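Thioredoxin domain-containing protein (Sinorhizobium meliloti, PDB 3U5R) is of unknown function but, as a thioredoxin-fold member of the AhpC/TSA (peroxiredoxin-like) family, may have antioxidant or oxidoreductase activity. Local coordinates at residues D164-N169 with P197-N202; R179-A184 with K189-T194; N99-D102 with E108-L111. All blocks are in the same frame, centred on the assembly; numbering follows the deposited sequence.

Contact 1: residues D164-N169 with P197-N202; sequences DARPGN and PSIGCN
Arg166 and Ile199 mark the nearest approach of the two backbones, their CA atoms 8.4 Å apart, where a type II beta turn from Arg166 to Asn169 passes the start of strand 199-202. The gap is spanned by the Arg166 side chain, which meets Ile199 and the backbone carbonyl of Pro197. The arginine chain, bent at chi2 (-74°), crosses the isoleucine at about a right angle, and its NE lies 3.8 Å from Ile199 CG1, a van der Waals contact with the CG1 branch. Farther out, Arg166 NH2 stands 3.6 Å from Pro197 O, too long for a bond. The guanidinium is held from its own side instead: NH1 reaches Ala165 O at 3.0 Å, in the guanidinium plane but above the carbonyl plane, and also bonds Asp163 O, while NH2 bonds Gln161 OE1. Asn169 OD1 accepts from Arg166 N across the turn, and Asn169 ND2 reaches back to Asp164 O (3.0 Å). The contact lies at the surface, joining the loop between strand 156-160 and helix 176-186 to the middle strand of the small antiparallel sheet 27-28, 199-202, 143-144; Phe73 of helix 72-75 touches both Pro167 and Ile199.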
loop_
_atom_site.group_PDB
_atom_site.type_symbol
_atom_site.label_atom_id
_atom_site.label_comp_id
_atom_site.label_asym_id
_atom_site.label_seq_id
_atom_site.Cartn_x
_atom_site.Cartn_y
_atom_site.Cartn_z
ATOM N N ASP A 164 -0.847 -10.287 -11.275
ATOM C CA ASP A 164 -0.026 -11.522 -11.384
ATOM C C ASP A 164 1.434 -11.179 -11.824
ATOM O O ASP A 164 2.277 -12.095 -11.951
ATOM C CB ASP A 164 -0.629 -12.514 -12.451
ATOM C CG ASP A 164 -1.929 -13.262 -11.992
ATOM O OD1 ASP A 164 -2.029 -13.625 -10.790
ATOM O OD2 ASP A 164 -2.845 -13.573 -12.881
ATOM N N ALA A 165 1.730 -9.908 -12.128
ATOM C CA ALA A 165 3.065 -9.543 -12.627
ATOM C C ALA A 165 4.121 -9.677 -11.520
ATOM O O ALA A 165 3.897 -9.293 -10.313
ATOM C CB ALA A 165 3.067 -8.120 -13.219
ATOM N N ARG A 166 5.290 -10.202 -11.917
ATOM C CA ARG A 166 6.459 -10.303 -11.027
ATOM C C ARG A 166 7.701 -9.900 -11.815
ATOM O O ARG A 166 7.681 -9.966 -13.022
ATOM C CB ARG A 166 6.648 -11.777 -10.521
ATOM C CG ARG A 166 5.395 -12.353 -9.740
ATOM C CD ARG A 166 5.258 -11.728 -8.296
ATOM N NE ARG A 166 4.152 -12.317 -7.514
ATOM C CZ ARG A 166 2.857 -11.969 -7.552
ATOM N NH1 ARG A 166 2.433 -11.020 -8.397
ATOM N NH2 ARG A 166 1.942 -12.605 -6.748
ATOM N N PRO A 167 8.749 -9.420 -11.155
ATOM C CA PRO A 167 9.926 -9.008 -11.956
ATOM C C PRO A 167 10.429 -10.202 -12.796
ATOM O O PRO A 167 10.684 -11.263 -12.213
ATOM C CB PRO A 167 10.944 -8.724 -10.889
ATOM C CG PRO A 167 10.094 -8.261 -9.754
ATOM C CD PRO A 167 8.911 -9.063 -9.734
ATOM N N GLY A 168 10.491 -10.028 -14.117
ATOM C CA GLY A 168 11.056 -11.033 -15.039
ATOM C C GLY A 168 10.078 -12.109 -15.441
ATOM O O GLY A 168 10.470 -13.019 -16.203
ATOM N N ASN A 169 8.810 -12.047 -14.958
ATOM C CA ASN A 169 7.859 -13.147 -15.353
ATOM C C ASN A 169 7.104 -12.860 -16.629
ATOM O O ASN A 169 6.257 -13.644 -17.035
ATOM C CB ASN A 169 6.890 -13.631 -14.213
ATOM C CG ASN A 169 5.651 -12.759 -14.030
ATOM O OD1 ASN A 169 5.505 -11.671 -14.603
ATOM N ND2 ASN A 169 4.724 -13.259 -13.203
ATOM N N PRO A 197 -1.433 -14.096 -2.288
ATOM C CA PRO A 197 -0.587 -13.260 -1.448
ATOM C C PRO A 197 0.418 -12.439 -2.294
ATOM O O PRO A 197 0.900 -12.950 -3.296
ATOM C CB PRO A 197 0.188 -14.260 -0.577
ATOM C CG PRO A 197 -0.651 -15.576 -0.637
ATOM C CD PRO A 197 -1.410 -15.551 -1.933
ATOM N N SER A 198 0.752 -11.202 -1.884
ATOM C CA SER A 198 1.776 -10.503 -2.654
ATOM C C SER A 198 3.107 -11.080 -2.231
ATOM O O SER A 198 3.224 -11.732 -1.188
ATOM C CB SER A 198 1.765 -8.982 -2.381
ATOM O OG SER A 198 1.929 -8.756 -0.992
ATOM N N ILE A 199 4.114 -10.807 -3.040
ATOM C CA ILE A 199 5.485 -11.203 -2.782
ATOM C C ILE A 199 6.307 -9.977 -2.878
ATOM O O ILE A 199 6.086 -9.158 -3.783
ATOM C CB ILE A 199 5.972 -12.105 -3.895
ATOM C CG1 ILE A 199 5.093 -13.354 -3.935
ATOM C CG2 ILE A 199 7.504 -12.478 -3.679
ATOM C CD1 ILE A 199 5.467 -14.400 -2.912
ATOM N N GLY A 200 7.259 -9.819 -1.970
ATOM C CA GLY A 200 8.264 -8.744 -2.177
ATOM C C GLY A 200 9.501 -8.878 -1.306
ATOM O O GLY A 200 9.702 -9.883 -0.673
ATOM N N CYS A 201 10.291 -7.816 -1.217
ATOM C CA CYS A 201 11.325 -7.734 -0.250
ATOM C C CYS A 201 10.717 -7.654 1.134
ATOM O O CYS A 201 9.743 -6.910 1.324
ATOM C CB CYS A 201 12.091 -6.454 -0.520
ATOM S SG CYS A 201 13.010 -6.643 -2.158
ATOM N N ASN A 202 11.292 -8.370 2.112
ATOM C CA ASN A 202 10.841 -8.171 3.492
ATOM C C ASN A 202 10.942 -6.693 3.851
ATOM O O ASN A 202 11.848 -5.962 3.395
ATOM C CB ASN A 202 11.571 -9.045 4.544
ATOM C CG ASN A 202 13.072 -8.730 4.625
ATOM O OD1 ASN A 202 13.755 -8.709 3.607
ATOM N ND2 ASN A 202 13.580 -8.434 5.840
#

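Contact 2: residues R179-A184 with K189-T194; sequences RAAVDA and KDVGTT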
loop_
_atom_site.group_PDB
_atom_site.type_symbol
_atom_site.label_atom_id
_atom_site.label_comp_id
_atom_site.label_asym_id
_atom_site.label_seq_id
_atom_site.Cartn_x
_atom_site.Cartn_y
_atom_site.Cartn_z
ATOM N N ARG A 179 -7.802 -3.697 -8.888
ATOM C CA ARG A 179 -8.880 -2.982 -9.568
ATOM C C ARG A 179 -10.196 -3.695 -9.409
ATOM O O ARG A 179 -11.157 -3.085 -9.036
ATOM C CB ARG A 179 -8.564 -2.775 -11.046
ATOM C CG ARG A 179 -7.413 -1.725 -11.206
ATOM C CD ARG A 179 -6.904 -1.688 -12.739
ATOM N NE ARG A 179 -5.941 -0.601 -12.983
ATOM C CZ ARG A 179 -6.248 0.668 -13.210
ATOM N NH1 ARG A 179 -7.496 1.090 -13.318
ATOM N NH2 ARG A 179 -5.257 1.510 -13.499
ATOM N N ALA A 180 -10.236 -4.993 -9.694
ATOM C CA ALA A 180 -11.477 -5.748 -9.516
ATOM C C ALA A 180 -12.029 -5.635 -8.075
ATOM O O ALA A 180 -13.231 -5.405 -7.890
ATOM C CB ALA A 180 -11.294 -7.252 -9.966
ATOM N N ALA A 181 -11.165 -5.728 -7.074
ATOM C CA ALA A 181 -11.549 -5.608 -5.651
ATOM C C ALA A 181 -12.115 -4.186 -5.334
ATOM O O ALA A 181 -13.189 -4.042 -4.743
ATOM C CB ALA A 181 -10.333 -5.925 -4.757
ATOM N N VAL A 182 -11.426 -3.136 -5.788
ATOM C CA VAL A 182 -11.936 -1.777 -5.607
ATOM C C VAL A 182 -13.308 -1.558 -6.257
ATOM O O VAL A 182 -14.221 -0.998 -5.611
ATOM C CB VAL A 182 -10.910 -0.709 -6.109
ATOM C CG1 VAL A 182 -11.546 0.712 -5.976
ATOM C CG2 VAL A 182 -9.655 -0.820 -5.254
ATOM N N ASP A 183 -13.455 -2.024 -7.520
ATOM C CA ASP A 183 -14.707 -1.920 -8.253
ATOM C C ASP A 183 -15.858 -2.598 -7.447
ATOM O O ASP A 183 -16.941 -2.038 -7.337
ATOM C CB ASP A 183 -14.610 -2.630 -9.592
ATOM C CG ASP A 183 -13.739 -1.841 -10.633
ATOM O OD1 ASP A 183 -13.363 -0.674 -10.375
ATOM O OD2 ASP A 183 -13.457 -2.376 -11.718
ATOM N N ALA A 184 -15.618 -3.816 -6.958
ATOM C CA ALA A 184 -16.572 -4.553 -6.174
ATOM C C ALA A 184 -16.939 -3.706 -4.939
ATOM O O ALA A 184 -18.142 -3.543 -4.605
ATOM C CB ALA A 184 -15.936 -5.881 -5.701
ATOM N N LYS A 189 -20.506 -4.557 -3.972
ATOM C CA LYS A 189 -20.521 -6.015 -4.182
ATOM C C LYS A 189 -19.445 -6.755 -3.388
ATOM O O LYS A 189 -18.595 -6.138 -2.743
ATOM C CB LYS A 189 -20.344 -6.354 -5.643
ATOM C CG LYS A 189 -21.343 -5.689 -6.538
ATOM C CD LYS A 189 -21.525 -6.507 -7.791
ATOM C CE LYS A 189 -22.822 -6.122 -8.510
ATOM N NZ LYS A 189 -22.516 -6.056 -9.977
ATOM N N ASP A 190 -19.509 -8.083 -3.440
ATOM C CA ASP A 190 -18.529 -8.948 -2.744
ATOM C C ASP A 190 -17.176 -9.016 -3.485
ATOM O O ASP A 190 -17.139 -9.226 -4.694
ATOM C CB ASP A 190 -19.108 -10.370 -2.616
ATOM C CG ASP A 190 -20.192 -10.469 -1.515
ATOM O OD1 ASP A 190 -20.532 -9.439 -0.877
ATOM O OD2 ASP A 190 -20.678 -11.595 -1.285
ATOM N N VAL A 191 -16.070 -8.832 -2.776
ATOM C CA VAL A 191 -14.760 -8.995 -3.395
ATOM C C VAL A 191 -14.556 -10.506 -3.705
ATOM O O VAL A 191 -15.024 -11.345 -2.940
ATOM C CB VAL A 191 -13.642 -8.433 -2.491
ATOM C CG1 VAL A 191 -12.236 -8.739 -3.103
ATOM C CG2 VAL A 191 -13.851 -6.935 -2.323
ATOM N N GLY A 192 -13.904 -10.841 -4.823
ATOM C CA GLY A 192 -13.668 -12.262 -5.188
ATOM C C GLY A 192 -12.869 -12.961 -4.070
ATOM O O GLY A 192 -12.068 -12.328 -3.323
ATOM N N THR A 193 -13.075 -14.263 -3.932
ATOM C CA THR A 193 -12.528 -15.001 -2.794
ATOM C C THR A 193 -11.086 -15.490 -3.065
ATOM O O THR A 193 -10.395 -15.822 -2.151
ATOM C CB THR A 193 -13.411 -16.246 -2.499
ATOM O OG1 THR A 193 -13.366 -17.067 -3.662
ATOM C CG2 THR A 193 -14.898 -15.844 -2.217
ATOM N N THR A 194 -10.640 -15.499 -4.314
ATOM C CA THR A 194 -9.239 -15.817 -4.638
ATOM C C THR A 194 -8.404 -14.590 -4.388
ATOM O O THR A 194 -8.488 -13.605 -5.180
ATOM C CB THR A 194 -9.066 -16.148 -6.149
ATOM O OG1 THR A 194 -9.903 -17.248 -6.441
ATOM C CG2 THR A 194 -7.523 -16.508 -6.564
#
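Ala184 and Lys189 bring the two backbones to 4.7 Å between CA atoms where the chain leaves helix 176-186, and the following extended segment then runs back beside the helix, with Ala181 and Val191 CA atoms 5.2 Å apart. The return is fixed by one backbone hydrogen bond, Lys189 N to Ala184 O, short at 2.6 Å and somewhat bent (N-H...O 147°), the donor tilted from the carbonyl plane. Beyond it the contact is van der Waals packing, methyls meeting methyls and backbone carbonyls. Val191 spreads its two methyls over successive turns of the helix. Because CG1 is anti to the backbone N (chi1 175°), it comes down on Ala181, 3.8 Å from that residue's CB, while CG2 touches Ala181 O and lies 4.1 Å from Ala184 CB. The Ala184 methyl points at the returning chain and rests against its backbone, with CB 3.7 Å from Asp190 O; the small alanine side chains let the extended chain come this near. Lys189 gives the contact only the root of its side chain, CB lying 3.7 Å from Ala184 O. With only an alanine at Val191, both methyl contacts, CG1 on Ala181 and CG2 on Ala184, would be lost, and a gap would probably open between helix and returning chain. Val191 packs where helix 176-186 meets edge strand 156-160, touching Val157 and Tyr158 there, and Ala181 touches Tyr158 of that strand and Leu149 of strand 146-150. From the same helix, Val182 packs on Phe84 and Tyr88 of helix 78-88, and Arg179 forms a salt bridge with Asp87 there.

Contact 3: residues N99-D102 with E108-L111; sequences NSND and EETL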
loop_
_atom_site.group_PDB
_atom_site.type_symbol
_atom_site.label_atom_id
_atom_site.label_comp_id
_atom_site.label_asym_id
_atom_site.label_seq_id
_atom_site.Cartn_x
_atom_site.Cartn_y
_atom_site.Cartn_z
ATOM N N ASN A 99 6.078 3.871 3.934
ATOM C CA ASN A 99 7.390 3.270 3.808
ATOM C C ASN A 99 7.830 3.020 5.245
ATOM O O ASN A 99 8.122 4.004 5.980
ATOM C CB ASN A 99 8.333 4.262 3.117
ATOM C CG ASN A 99 9.673 3.686 2.871
ATOM O OD1 ASN A 99 10.281 3.049 3.768
ATOM N ND2 ASN A 99 10.154 3.845 1.633
ATOM N N SER A 100 7.863 1.764 5.672
ATOM C CA SER A 100 8.279 1.444 7.049
ATOM C C SER A 100 9.697 0.936 7.140
ATOM O O SER A 100 10.105 0.509 8.214
ATOM C CB SER A 100 7.414 0.353 7.682
ATOM O OG SER A 100 6.091 0.726 7.529
ATOM N N ASN A 101 10.443 1.007 6.038
ATOM C CA ASN A 101 11.759 0.417 6.027
ATOM C C ASN A 101 12.805 1.257 6.833
ATOM O O ASN A 101 12.807 2.500 6.802
ATOM C CB ASN A 101 12.231 0.215 4.587
ATOM C CG ASN A 101 11.623 -1.017 3.917
ATOM O OD1 ASN A 101 11.863 -1.253 2.742
ATOM N ND2 ASN A 101 10.855 -1.798 4.635
ATOM N N ASP A 102 13.706 0.552 7.508
ATOM C CA ASP A 102 14.697 1.210 8.365
ATOM C C ASP A 102 15.694 2.026 7.520
ATOM O O ASP A 102 16.481 1.473 6.718
ATOM C CB ASP A 102 15.387 0.130 9.171
ATOM C CG ASP A 102 16.646 0.618 9.908
ATOM O OD1 ASP A 102 17.058 1.803 9.824
ATOM O OD2 ASP A 102 17.243 -0.267 10.584
ATOM N N GLU A 108 18.228 4.890 1.119
ATOM C CA GLU A 108 17.330 5.212 0.009
ATOM C C GLU A 108 15.834 5.261 0.490
ATOM O O GLU A 108 14.956 5.695 -0.257
ATOM C CB GLU A 108 17.538 4.199 -1.115
ATOM C CG GLU A 108 17.209 2.772 -0.668
ATOM C CD GLU A 108 18.445 1.875 -0.258
ATOM O OE1 GLU A 108 19.316 2.308 0.553
ATOM O OE2 GLU A 108 18.470 0.686 -0.714
ATOM N N GLU A 109 15.591 4.885 1.760
ATOM C CA GLU A 109 14.225 4.799 2.377
ATOM C C GLU A 109 13.919 5.960 3.327
ATOM O O GLU A 109 12.886 5.963 4.023
ATOM C CB GLU A 109 14.039 3.466 3.132
ATOM C CG GLU A 109 14.346 2.233 2.281
ATOM C CD GLU A 109 13.299 1.932 1.173
ATOM O OE1 GLU A 109 12.708 2.860 0.580
ATOM O OE2 GLU A 109 13.084 0.731 0.857
ATOM N N THR A 110 14.748 7.002 3.321
ATOM C CA THR A 110 14.446 8.183 4.169
ATOM C C THR A 110 13.141 8.941 3.757
ATOM O O THR A 110 12.672 8.918 2.594
ATOM C CB THR A 110 15.599 9.176 4.151
ATOM O OG1 THR A 110 15.716 9.682 2.829
ATOM C CG2 THR A 110 16.934 8.542 4.591
ATOM N N LEU A 111 12.560 9.635 4.729
ATOM C CA LEU A 111 11.426 10.513 4.475
ATOM C C LEU A 111 11.762 11.484 3.300
ATOM O O LEU A 111 10.960 11.721 2.381
ATOM C CB LEU A 111 11.115 11.297 5.789
ATOM C CG LEU A 111 9.926 12.282 5.650
ATOM C CD1 LEU A 111 8.728 11.547 5.011
ATOM C CD2 LEU A 111 9.555 12.881 6.978
#
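An Asx turn at the C-terminal end of strand 93-99, which lies between 127-129 and 61-66 in the five-stranded sheet of the thioredoxin-like fold, presents Asn99 and Asn101 to the buried side chain of Glu109, just ahead of helix 111-121. In the turn, Asn99 OD1 accepts from Asn101 N at 3.1 Å, which helps fix the rotation of the Asn99 amide. The amide nitrogen crosses the contact: Asn99 ND2 bonds Glu109 OE1 at 2.9 Å, almost straight (169°). The acceptor lies in the amide plane, but the donor meets OE1 from above the carboxylate plane, the two planes being nearly perpendicular (82° apart). Having CG anti to the backbone N (chi1 -176°) places the Asn99 amide beside the Glu109 carboxylate. Glu109, bent at chi2, passes its CG 3.7 Å from Asn101 CB, so the aliphatic part of the chain packs on the second asparagine, while Asn99 OD1 faces Glu109 CB at 3.8 Å.

The buried carboxylate has further donors on both oxygens, Asn69 N on OE1 and Ser68 OG on OE2. Lys129 NZ ties the two segments together by bonding Asn99 OD1, Asn101 O and Glu109 O, and Tyr127 OH is a second partner of Asn99 ND2. The contact thus joins the end of strand 93-99 to the lead-in of helix 111-121, where Thr110 is the N-cap, beside edge strand 127-129 and the Ser68-Asn69 loop that follows strand 61-66.

From the N terminus, contact 3 comes first and closes the short loop between strand 93-99 and helix 111-121, before the other two open. The chain then completes the five-stranded sheet and enters the 164-169 loop. Contact 1 closes the long excursion from there through helix 176-186 to strand 199-202, and contact 2 is nested inside it, folding the chain after that helix back along it. Contacts 1 and 2 have centres 20 Å apart. Contact 3 lies across the chain's centre from contact 2, with centres about 30 Å apart. Together they join strand 93-99 to the start of helix 111-121, helix 176-186 to the chain that follows it, and the 164-169 loop to strand 199-202.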